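Local coordinates for 3-phosphoshikimate 1-carboxyvinyltransferase (Streptomyces sviceus, PDB 7M0O), which probably transfers the enolpyruvyl group of phosphoenolpyruvate to the 5-hydroxyl of shikimate-3-phosphate, a late step of chorismate biosynthesis, at residues L327-V339 with T343-G357. Sequence-based numbering, arbitrary orientation.
Sequences LEACAENLRRLGV and TGPDWIEIHPGPATG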
ATOM      1  N   LEU A 327      14.552 -14.558   1.477  1.00 15.66           N
ATOM      2  CA  LEU A 327      15.017 -15.584   2.395  1.00 15.09           C
ATOM      3  C   LEU A 327      16.531 -15.744   2.288  1.00 14.53           C
ATOM      4  O   LEU A 327      17.244 -15.656   3.291  1.00 15.08           O
ATOM      5  CB  LEU A 327      14.281 -16.899   2.114  1.00 18.58           C
ATOM      6  CG  LEU A 327      14.220 -17.965   3.217  1.00 15.64           C
ATOM      7  CD1 LEU A 327      13.045 -18.944   3.044  1.00 11.94           C
ATOM      8  CD2 LEU A 327      15.528 -18.736   3.287  1.00 19.22           C
ATOM      9  N   GLU A 328      17.046 -15.901   1.066  1.00 17.27           N
ATOM     10  CA  GLU A 328      18.491 -16.044   0.907  1.00 13.89           C
ATOM     11  C   GLU A 328      19.229 -14.767   1.288  1.00 14.79           C
ATOM     12  O   GLU A 328      20.337 -14.833   1.832  1.00 17.51           O
ATOM     13  CB  GLU A 328      18.840 -16.433  -0.526  1.00 16.22           C
ATOM     14  CG  GLU A 328      18.404 -17.821  -0.934  1.00 22.80           C
ATOM     15  CD  GLU A 328      19.134 -18.932  -0.191  1.00 21.65           C
ATOM     16  OE1 GLU A 328      20.326 -18.775   0.145  1.00 28.31           O
ATOM     17  OE2 GLU A 328      18.500 -19.966   0.074  1.00 24.75           O
ATOM     18  N   ALA A 329      18.656 -13.598   0.971  1.00 15.33           N
ATOM     19  CA  ALA A 329      19.318 -12.333   1.281  1.00 15.86           C
ATOM     20  C   ALA A 329      19.432 -12.119   2.785  1.00 14.74           C
ATOM     21  O   ALA A 329      20.462 -11.643   3.272  1.00 14.08           O
ATOM     22  CB  ALA A 329      18.567 -11.169   0.634  1.00 11.99           C
ATOM     23  N   CYS A 330      18.392 -12.483   3.537  1.00 14.37           N
ATOM     24  CA  CYS A 330      18.479 -12.420   4.990  1.00 13.90           C
ATOM     25  C   CYS A 330      19.551 -13.360   5.527  1.00 14.34           C
ATOM     26  O   CYS A 330      20.341 -12.984   6.400  1.00 16.16           O
ATOM     27  CB  CYS A 330      17.111 -12.730   5.608  1.00 11.58           C
ATOM     28  SG  CYS A 330      15.963 -11.331   5.513  1.00 14.40           S
ATOM     29  N   ALA A 331      19.574 -14.600   5.029  1.00 13.78           N
ATOM     30  CA  ALA A 331      20.577 -15.553   5.485  1.00 10.80           C
ATOM     31  C   ALA A 331      21.983 -15.079   5.140  1.00 12.04           C
ATOM     32  O   ALA A 331      22.901 -15.156   5.967  1.00 14.26           O
ATOM     33  CB  ALA A 331      20.313 -16.929   4.873  1.00 16.73           C
ATOM     34  N   GLU A 332      22.176 -14.592   3.920  1.00 13.72           N
ATOM     35  CA  GLU A 332      23.514 -14.182   3.517  1.00 16.85           C
ATOM     36  C   GLU A 332      24.018 -13.040   4.391  1.00 17.90           C
ATOM     37  O   GLU A 332      25.176 -13.038   4.818  1.00 17.85           O
ATOM     38  CB  GLU A 332      23.524 -13.783   2.043  1.00 19.65           C
ATOM     39  CG  GLU A 332      24.917 -13.479   1.513  1.00 19.16           C
ATOM     40  CD  GLU A 332      24.906 -12.877   0.117  1.00 32.51           C
ATOM     41  OE1 GLU A 332      23.812 -12.711  -0.472  1.00 29.90           O
ATOM     42  OE2 GLU A 332      26.006 -12.571  -0.389  1.00 34.26           O
ATOM     43  N   ASN A 333      23.155 -12.068   4.686  1.00 13.98           N
ATOM     44  CA  ASN A 333      23.600 -10.911   5.455  1.00 16.59           C
ATOM     45  C   ASN A 333      23.789 -11.262   6.927  1.00 14.29           C
ATOM     46  O   ASN A 333      24.724 -10.775   7.571  1.00 14.45           O
ATOM     47  CB  ASN A 333      22.607  -9.767   5.260  1.00 13.49           C
ATOM     48  CG  ASN A 333      22.844  -9.027   3.945  1.00 16.08           C
ATOM     49  OD1 ASN A 333      23.921  -8.449   3.730  1.00 18.74           O
ATOM     50  ND2 ASN A 333      21.868  -9.069   3.050  1.00 14.95           N
ATOM     51  N   LEU A 334      22.931 -12.135   7.469  1.00 11.44           N
ATOM     52  CA  LEU A 334      23.091 -12.572   8.852  1.00 10.90           C
ATOM     53  C   LEU A 334      24.392 -13.343   9.022  1.00 16.48           C
ATOM     54  O   LEU A 334      25.097 -13.184  10.029  1.00 15.16           O
ATOM     55  CB  LEU A 334      21.892 -13.424   9.272  1.00 13.65           C
ATOM     56  CG  LEU A 334      20.655 -12.651   9.726  1.00 16.00           C
ATOM     57  CD1 LEU A 334      19.407 -13.560   9.779  1.00 12.21           C
ATOM     58  CD2 LEU A 334      20.914 -11.988  11.067  1.00 14.72           C
ATOM     59  N   ARG A 335      24.750 -14.146   8.020  1.00 15.92           N
ATOM     60  CA  ARG A 335      25.991 -14.910   8.095  1.00 14.83           C
ATOM     61  C   ARG A 335      27.202 -13.995   7.999  1.00 15.58           C
ATOM     62  O   ARG A 335      28.219 -14.232   8.660  1.00 19.89           O
ATOM     63  CB  ARG A 335      26.020 -15.958   6.986  1.00 13.18           C
ATOM     64  CG  ARG A 335      25.117 -17.157   7.264  1.00 16.00           C
ATOM     65  CD  ARG A 335      24.903 -17.985   5.991  1.00 16.65           C
ATOM     66  NE  ARG A 335      24.120 -19.189   6.244  1.00 18.70           N
ATOM     67  CZ  ARG A 335      23.309 -19.738   5.347  1.00 23.04           C
ATOM     68  NH1 ARG A 335      23.176 -19.188   4.141  1.00 24.75           N
ATOM     69  NH2 ARG A 335      22.631 -20.835   5.646  1.00 21.14           N
ATOM     70  N   ARG A 336      27.108 -12.954   7.177  1.00 16.02           N
ATOM     71  CA  ARG A 336      28.190 -11.977   7.096  1.00 19.88           C
ATOM     72  C   ARG A 336      28.422 -11.298   8.442  1.00 20.77           C
ATOM     73  O   ARG A 336      29.556 -10.919   8.765  1.00 20.37           O
ATOM     74  CB  ARG A 336      27.882 -10.945   6.010  1.00 22.64           C
ATOM     75  CG  ARG A 336      29.054 -10.049   5.646  1.00 28.02           C
ATOM     76  CD  ARG A 336      28.740  -9.210   4.415  1.00 27.44           C
ATOM     77  NE  ARG A 336      28.382 -10.061   3.289  1.00 35.63           N
ATOM     78  CZ  ARG A 336      27.642  -9.664   2.264  1.00 32.83           C
ATOM     79  NH1 ARG A 336      27.178  -8.424   2.225  1.00 32.39           N
ATOM     80  NH2 ARG A 336      27.363 -10.505   1.280  1.00 29.99           N
ATOM     81  N   LEU A 337      27.367 -11.146   9.237  1.00 15.40           N
ATOM     82  CA  LEU A 337      27.472 -10.588  10.582  1.00 15.25           C
ATOM     83  C   LEU A 337      27.974 -11.591  11.615  1.00 15.68           C
ATOM     84  O   LEU A 337      28.167 -11.214  12.778  1.00 19.61           O
ATOM     85  CB  LEU A 337      26.111 -10.035  11.020  1.00 20.38           C
ATOM     86  CG  LEU A 337      25.496  -8.977  10.105  1.00 16.39           C
ATOM     87  CD1 LEU A 337      24.083  -8.629  10.573  1.00 19.08           C
ATOM     88  CD2 LEU A 337      26.380  -7.736  10.063  1.00 17.79           C
ATOM     89  N   GLY A 338      28.190 -12.848  11.244  1.00 15.73           N
ATOM     90  CA  GLY A 338      28.676 -13.844  12.181  1.00 19.08           C
ATOM     91  C   GLY A 338      27.624 -14.728  12.818  1.00 14.39           C
ATOM     92  O   GLY A 338      27.955 -15.514  13.720  1.00 14.24           O
ATOM     93  N   VAL A 339      26.378 -14.630  12.375  1.00 15.78           N
ATOM     94  CA  VAL A 339      25.244 -15.362  12.938  1.00 16.41           C
ATOM     95  C   VAL A 339      25.050 -16.670  12.180  1.00 15.30           C
ATOM     96  O   VAL A 339      25.099 -16.691  10.948  1.00 17.93           O
ATOM     97  CB  VAL A 339      23.978 -14.484  12.868  1.00 16.78           C
ATOM     98  CG1 VAL A 339      22.789 -15.186  13.488  1.00 16.49           C
ATOM     99  CG2 VAL A 339      24.220 -13.151  13.555  1.00 17.83           C
ATOM    100  N   THR A 343      18.575 -22.860   6.367  1.00 14.83           N
ATOM    101  CA  THR A 343      17.414 -22.569   5.533  1.00 15.70           C
ATOM    102  C   THR A 343      16.876 -23.842   4.896  1.00 20.77           C
ATOM    103  O   THR A 343      17.580 -24.851   4.754  1.00 21.29           O
ATOM    104  CB  THR A 343      17.707 -21.539   4.425  1.00 20.59           C
ATOM    105  OG1 THR A 343      18.624 -22.088   3.466  1.00 19.31           O
ATOM    106  CG2 THR A 343      18.266 -20.222   4.992  1.00 16.33           C
ATOM    107  N   GLY A 344      15.602 -23.775   4.512  1.00 16.64           N
ATOM    108  CA  GLY A 344      14.968 -24.811   3.741  1.00 14.49           C
ATOM    109  C   GLY A 344      14.109 -24.201   2.658  1.00 12.11           C
ATOM    110  O   GLY A 344      14.110 -22.982   2.432  1.00 11.86           O
ATOM    111  N   PRO A 345      13.349 -25.040   1.960  1.00 13.72           N
ATOM    112  CA  PRO A 345      12.557 -24.524   0.832  1.00 12.38           C
ATOM    113  C   PRO A 345      11.711 -23.318   1.182  1.00 13.52           C
ATOM    114  O   PRO A 345      11.626 -22.381   0.379  1.00 12.39           O
ATOM    115  CB  PRO A 345      11.697 -25.727   0.433  1.00 10.27           C
ATOM    116  CG  PRO A 345      12.526 -26.891   0.803  1.00 12.44           C
ATOM    117  CD  PRO A 345      13.288 -26.509   2.059  1.00 10.79           C
ATOM    118  N   ASP A 346      11.108 -23.301   2.373  1.00 13.42           N
ATOM    119  CA  ASP A 346      10.177 -22.233   2.711  1.00 13.07           C
ATOM    120  C   ASP A 346      10.331 -21.778   4.154  1.00 12.22           C
ATOM    121  O   ASP A 346       9.351 -21.343   4.776  1.00 12.47           O
ATOM    122  CB  ASP A 346       8.730 -22.665   2.459  1.00 16.24           C
ATOM    123  CG  ASP A 346       8.299 -23.856   3.314  1.00 21.83           C
ATOM    124  OD1 ASP A 346       9.136 -24.474   4.006  1.00 15.19           O
ATOM    125  OD2 ASP A 346       7.092 -24.191   3.283  1.00 28.54           O
ATOM    126  N   TRP A 347      11.542 -21.867   4.700  1.00 11.06           N
ATOM    127  CA  TRP A 347      11.770 -21.512   6.094  1.00 14.64           C
ATOM    128  C   TRP A 347      13.207 -21.045   6.277  1.00 14.07           C
ATOM    129  O   TRP A 347      14.090 -21.337   5.466  1.00 12.75           O
ATOM    130  CB  TRP A 347      11.449 -22.683   7.046  1.00 13.10           C
ATOM    131  CG  TRP A 347      12.263 -23.956   6.838  1.00 14.08           C
ATOM    132  CD1 TRP A 347      11.892 -25.057   6.112  1.00 12.85           C
ATOM    133  CD2 TRP A 347      13.560 -24.251   7.380  1.00 14.67           C
ATOM    134  NE1 TRP A 347      12.875 -26.028   6.188  1.00 15.40           N
ATOM    135  CE2 TRP A 347      13.912 -25.552   6.948  1.00 15.10           C
ATOM    136  CE3 TRP A 347      14.460 -23.539   8.180  1.00 15.44           C
ATOM    137  CZ2 TRP A 347      15.123 -26.157   7.296  1.00 15.81           C
ATOM    138  CZ3 TRP A 347      15.669 -24.147   8.535  1.00 17.46           C
ATOM    139  CH2 TRP A 347      15.992 -25.437   8.080  1.00 19.14           C
ATOM    140  N   ILE A 348      13.420 -20.283   7.352  1.00 10.19           N
ATOM    141  CA  ILE A 348      14.747 -19.827   7.761  1.00 10.19           C
ATOM    142  C   ILE A 348      14.824 -19.908   9.279  1.00 10.53           C
ATOM    143  O   ILE A 348      13.881 -19.511   9.974  1.00 12.25           O
ATOM    144  CB  ILE A 348      15.022 -18.404   7.242  1.00 10.44           C
ATOM    145  CG1 ILE A 348      16.392 -17.902   7.723  1.00 10.36           C
ATOM    146  CG2 ILE A 348      13.911 -17.430   7.656  1.00 11.64           C
ATOM    147  CD1 ILE A 348      16.826 -16.602   7.047  1.00 11.88           C
ATOM    148  N   GLU A 349      15.935 -20.445   9.799  1.00 11.53           N
ATOM    149  CA  GLU A 349      16.129 -20.604  11.238  1.00  9.80           C
ATOM    150  C   GLU A 349      17.403 -19.866  11.638  1.00 14.13           C
ATOM    151  O   GLU A 349      18.490 -20.150  11.111  1.00 14.13           O
ATOM    152  CB  GLU A 349      16.189 -22.077  11.649  1.00 15.00           C
ATOM    153  CG  GLU A 349      16.162 -22.274  13.171  1.00 17.22           C
ATOM    154  CD  GLU A 349      15.754 -23.680  13.618  1.00 24.03           C
ATOM    155  OE1 GLU A 349      15.172 -24.446  12.822  1.00 24.52           O
ATOM    156  OE2 GLU A 349      16.019 -24.020  14.792  1.00 33.70           O
ATOM    157  N   ILE A 350      17.257 -18.903  12.540  1.00 11.50           N
ATOM    158  CA  ILE A 350      18.325 -18.000  12.936  1.00 10.59           C
ATOM    159  C   ILE A 350      18.742 -18.340  14.361  1.00 12.35           C
ATOM    160  O   ILE A 350      17.906 -18.384  15.270  1.00 11.17           O
ATOM    161  CB  ILE A 350      17.875 -16.532  12.829  1.00 10.12           C
ATOM    162  CG1 ILE A 350      17.442 -16.207  11.394  1.00 11.13           C
ATOM    163  CG2 ILE A 350      18.998 -15.595  13.294  1.00 11.59           C
ATOM    164  CD1 ILE A 350      16.323 -15.226  11.280  1.00 14.66           C
ATOM    165  N   HIS A 351      20.043 -18.530  14.567  1.00 13.47           N
ATOM    166  CA  HIS A 351      20.551 -18.920  15.871  1.00 13.17           C
ATOM    167  C   HIS A 351      21.251 -17.741  16.524  1.00 13.04           C
ATOM    168  O   HIS A 351      22.267 -17.256  15.999  1.00 16.32           O
ATOM    169  CB  HIS A 351      21.491 -20.115  15.720  1.00 13.97           C
ATOM    170  CG  HIS A 351      20.782 -21.326  15.196  1.00 14.45           C
ATOM    171  ND1 HIS A 351      20.174 -22.237  16.030  1.00 20.02           N
ATOM    172  CD2 HIS A 351      20.527 -21.741  13.933  1.00 16.77           C
ATOM    173  CE1 HIS A 351      19.601 -23.181  15.304  1.00 20.91           C
ATOM    174  NE2 HIS A 351      19.796 -22.902  14.028  1.00 22.06           N
ATOM    175  N   PRO A 352      20.723 -17.234  17.635  1.00 11.58           N
ATOM    176  CA  PRO A 352      21.270 -16.011  18.228  1.00 16.11           C
ATOM    177  C   PRO A 352      22.701 -16.192  18.699  1.00 13.45           C
ATOM    178  O   PRO A 352      23.151 -17.294  19.022  1.00 15.42           O
ATOM    179  CB  PRO A 352      20.332 -15.731  19.411  1.00 16.47           C
ATOM    180  CG  PRO A 352      19.586 -17.006  19.644  1.00 19.74           C
ATOM    181  CD  PRO A 352      19.501 -17.695  18.316  1.00 14.09           C
ATOM    182  N   GLY A 353      23.406 -15.068  18.750  1.00 14.40           N
ATOM    183  CA  GLY A 353      24.791 -15.027  19.150  1.00 15.95           C
ATOM    184  C   GLY A 353      25.390 -13.680  18.806  1.00 15.95           C
ATOM    185  O   GLY A 353      24.728 -12.813  18.225  1.00 17.04           O
ATOM    186  N   PRO A 354      26.663 -13.472  19.160  1.00 17.76           N
ATOM    187  CA  PRO A 354      27.291 -12.168  18.912  1.00 19.10           C
ATOM    188  C   PRO A 354      27.370 -11.855  17.426  1.00 16.24           C
ATOM    189  O   PRO A 354      27.587 -12.738  16.592  1.00 18.97           O
ATOM    190  CB  PRO A 354      28.688 -12.326  19.522  1.00 19.37           C
ATOM    191  CG  PRO A 354      28.580 -13.511  20.446  1.00 23.84           C
ATOM    192  CD  PRO A 354      27.569 -14.413  19.846  1.00 19.66           C
ATOM    193  N   ALA A 355      27.186 -10.585  17.095  1.00 16.32           N
ATOM    194  CA  ALA A 355      27.242 -10.141  15.713  1.00 13.71           C
ATOM    195  C   ALA A 355      28.239  -9.003  15.577  1.00 16.57           C
ATOM    196  O   ALA A 355      28.436  -8.210  16.503  1.00 19.62           O
ATOM    197  CB  ALA A 355      25.863  -9.692  15.205  1.00 17.92           C
ATOM    198  N   THR A 356      28.850  -8.932  14.399  1.00 16.65           N
ATOM    199  CA  THR A 356      29.896  -7.971  14.075  1.00 19.32           C
ATOM    200  C   THR A 356      29.484  -7.194  12.837  1.00 15.35           C
ATOM    201  O   THR A 356      28.987  -7.783  11.877  1.00 17.61           O
ATOM    202  CB  THR A 356      31.228  -8.685  13.798  1.00 19.93           C
ATOM    203  OG1 THR A 356      31.624  -9.437  14.953  1.00 28.02           O
ATOM    204  CG2 THR A 356      32.328  -7.689  13.465  1.00 22.62           C
ATOM    205  N   GLY A 357      29.739  -5.884  12.840  1.00 15.21           N
ATOM    206  CA  GLY A 357      29.274  -5.038  11.753  1.00 19.20           C
ATOM    207  C   GLY A 357      29.933  -5.365  10.425  1.00 20.24           C
ATOM    208  O   GLY A 357      31.081  -5.803  10.357  1.00 21.13           O
TER
HETATM  209  O   HOH W   1      31.128  -9.290  10.162  1.00 23.75           O
HETATM  210  O   HOH W   2      31.287 -11.764  13.626  1.00 29.39           O
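Leu327 drops its two methyls onto the hairpin end of the sheet. CD1 lies against Trp347 O, while Leu327 CD2 meets Thr343 CG2 at 3.6 Å. Leu327 CG, anti to the backbone N (chi1 -159°), brings that fork down beside Ile348. With an alanine here the fork would be gone, and a gap would probably open between helix and hairpin, costing Thr343 CG2 and Ile348 CB part of their apolar cover. Ile348 answers as a bump: its extended chain carries CD1 up into a hollow formed by Leu327 O, Cys330 CB and Ala331. One turn on, the Leu334 side chain crosses that of Ile350 at about a right angle, with Leu334 CD1 3.7 Å from Ile350 CG1. The helix and strand 347-351 run nearly parallel, 18° apart, as helix-on-sheet packing in an EPSP synthase domain.

A Schellman motif at Gly338 ends the helix. Val339 CG1 then packs on Ile350 CG2 and close to His351 O. Thr356 N donates to Leu337 O (2.9 Å, 162° at the hydrogen), and Leu337 CD2 rests on Thr356 O. Water 1 lies within donating distance of both Arg336 O and Thr356 O. The chemistry thus divides: apolar shape-fitting joins helix to sheet, whereas a single direct backbone hydrogen bond, with water beside it, ties the returning loop to the helix end.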